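Cellulosomal scaffoldin anchoring protein C (Acetivibrio cellulolyticus, PDB 4UYP) anchors cellulosomes to the bacterial cell surface as a scaffoldin, its third cohesin domain, the part in this chain, binding the dockerin of adaptor scaffoldin ScaB. Local coordinates at residues G30-S35 with A79-A84. Residues are numbered along the deposited sequence; the frame is centred on the assembly and turned at random.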
loop_
_atom_site.group_PDB
_atom_site.type_symbol
_atom_site.label_atom_id
_atom_site.label_comp_id
_atom_site.label_asym_id
_atom_site.label_seq_id
_atom_site.Cartn_x
_atom_site.Cartn_y
_atom_site.Cartn_z
ATOM N N GLY C 30 -18.108 5.407 -19.614
ATOM C CA GLY C 30 -18.183 5.964 -18.252
ATOM C C GLY C 30 -17.633 5.042 -17.165
ATOM O O GLY C 30 -17.854 3.811 -17.187
ATOM N N ILE C 31 -16.958 5.688 -16.179
ATOM C CA ILE C 31 -16.572 5.007 -14.957
ATOM C C ILE C 31 -17.666 5.281 -13.933
ATOM O O ILE C 31 -17.965 6.477 -13.637
ATOM C CB ILE C 31 -15.219 5.570 -14.425
ATOM C CG1 ILE C 31 -14.092 5.411 -15.473
ATOM C CG2 ILE C 31 -14.911 4.842 -13.113
ATOM C CD1 ILE C 31 -12.776 6.201 -15.057
ATOM N N TYR C 32 -18.329 4.207 -13.480
ATOM C CA TYR C 32 -19.405 4.348 -12.509
ATOM C C TYR C 32 -18.906 4.416 -11.058
ATOM O O TYR C 32 -19.579 5.000 -10.201
ATOM C CB TYR C 32 -20.293 3.080 -12.742
ATOM C CG TYR C 32 -21.557 3.009 -11.934
ATOM C CD1 TYR C 32 -22.563 3.999 -12.121
ATOM C CD2 TYR C 32 -21.790 2.034 -10.996
ATOM C CE1 TYR C 32 -23.767 3.897 -11.424
ATOM C CE2 TYR C 32 -23.015 1.902 -10.295
ATOM C CZ TYR C 32 -23.977 2.859 -10.510
ATOM O OH TYR C 32 -25.185 2.795 -9.855
ATOM N N ALA C 33 -17.810 3.672 -10.764
ATOM C CA ALA C 33 -17.350 3.650 -9.345
ATOM C C ALA C 33 -15.864 3.360 -9.411
ATOM O O ALA C 33 -15.376 2.634 -10.247
ATOM C CB ALA C 33 -18.062 2.570 -8.522
ATOM N N LEU C 34 -15.110 3.914 -8.457
ATOM C CA LEU C 34 -13.659 3.637 -8.372
ATOM C C LEU C 34 -13.229 3.952 -6.974
ATOM O O LEU C 34 -13.805 4.765 -6.231
ATOM C CB LEU C 34 -12.867 4.488 -9.400
ATOM C CG LEU C 34 -12.733 5.990 -9.054
ATOM C CD1 LEU C 34 -11.343 6.202 -8.387
ATOM C CD2 LEU C 34 -12.826 6.791 -10.378
ATOM N N SER C 35 -12.163 3.259 -6.577
ATOM C CA SER C 35 -11.353 3.718 -5.401
ATOM C C SER C 35 -9.904 3.858 -5.878
ATOM O O SER C 35 -9.461 3.180 -6.774
ATOM C CB SER C 35 -11.450 2.732 -4.237
ATOM O OG SER C 35 -10.868 1.492 -4.595
ATOM N N ALA C 79 -20.758 7.231 -9.000
ATOM C CA ALA C 79 -21.773 7.959 -9.743
ATOM C C ALA C 79 -23.139 7.719 -9.152
ATOM O O ALA C 79 -23.378 6.697 -8.534
ATOM C CB ALA C 79 -21.763 7.468 -11.150
ATOM N N PRO C 80 -24.008 8.697 -9.298
ATOM C CA PRO C 80 -25.390 8.427 -8.857
ATOM C C PRO C 80 -26.032 7.307 -9.693
ATOM O O PRO C 80 -25.563 7.003 -10.808
ATOM C CB PRO C 80 -26.065 9.822 -9.112
ATOM C CG PRO C 80 -25.292 10.385 -10.294
ATOM C CD PRO C 80 -23.840 10.013 -9.922
ATOM N N VAL C 81 -27.147 6.826 -9.137
ATOM C CA VAL C 81 -27.744 5.597 -9.721
ATOM C C VAL C 81 -28.283 5.781 -11.101
ATOM O O VAL C 81 -28.375 4.811 -11.878
ATOM C CB VAL C 81 -28.859 4.971 -8.892
ATOM C CG1 VAL C 81 -29.088 3.517 -9.343
ATOM C CG2 VAL C 81 -28.483 4.939 -7.471
ATOM N N ASP C 82 -28.619 7.018 -11.478
ATOM C CA ASP C 82 -29.006 7.375 -12.831
ATOM C C ASP C 82 -27.938 7.757 -13.765
ATOM O O ASP C 82 -28.175 8.229 -14.884
ATOM C CB ASP C 82 -30.130 8.446 -12.797
ATOM C CG ASP C 82 -29.697 9.766 -12.105
ATOM O OD1 ASP C 82 -28.499 9.815 -11.596
ATOM O OD2 ASP C 82 -30.461 10.775 -12.069
ATOM N N ARG C 83 -26.643 7.602 -13.337
ATOM C CA ARG C 83 -25.565 8.069 -14.100
ATOM C C ARG C 83 -25.699 9.566 -14.520
ATOM O O ARG C 83 -25.016 9.980 -15.512
ATOM C CB ARG C 83 -25.325 7.190 -15.315
ATOM C CG ARG C 83 -25.080 5.781 -15.107
ATOM C CD ARG C 83 -24.340 5.544 -16.468
ATOM N NE ARG C 83 -23.745 4.343 -16.336
ATOM C CZ ARG C 83 -22.543 3.786 -16.295
ATOM N NH1 ARG C 83 -22.656 2.707 -15.525
ATOM N NH2 ARG C 83 -21.387 3.961 -16.984
ATOM N N ALA C 84 -26.365 10.395 -13.718
ATOM C CA ALA C 84 -26.507 11.865 -14.013
ATOM C C ALA C 84 -25.142 12.546 -13.989
ATOM O O ALA C 84 -24.926 13.596 -14.634
ATOM C CB ALA C 84 -27.491 12.585 -13.081
HETATM O O HOH W 1 -27.001 2.661 -12.012
#
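Two hydrogen bonds grip Y32 OH: water 1 donates to it at 2.8 Å, and D59 OD2 of the neighbouring adaptor protein B chain, the dockerin partner, holds it from across the interface. Y32 precedes strand 33-39 of the cohesin's jelly-roll β-sandwich, at a classic β bulge, Y32 and A33 together opposing Y122. Residues 79-84 leave the strand 72-78 and bend through a type I β turn from P80 to R83, closed by R83 N to P80 O. The two backbones are tied by A79 N, which donates to Y32 O at 2.8 Å; the bond is nearly straight (165°) and lies in the carbonyl plane.

With CG anti to the backbone N (chi1 -176°), the phenol of Y32 reaches along the loop. Its CD1 lies 3.7 Å from A79 CB, its CE1 lies near P80 O, and its hydroxyl comes level with V81, whose side chain runs alongside in the same direction. Water 1 closes the far end by donating its other hydrogen to V81 O at 2.6 Å. R83 comes from the opposite side of the ring plane to A79 CB: extended from CG to NE, its side chain crosses Y32 at about a right angle, while its guanidinium lies nearly parallel to the ring (planes 5° apart). NH1 approaches obliquely, 3.6 Å from Y32 CD1. Hydrogen bonds from NH1 to Y123 O and from NH2 to S29 O fix the rotation of this terminal group.

The contact contributes directly to the cohesin-dockerin interface: on the adaptor protein B chain, R58 packs on Y32 and hydrogen-bonds A79 O, while L62 packs on V81. Overlapping the β turn, D82 OD1 makes an Asx turn, accepting A84 N at 3.1 Å from above the carboxylate plane.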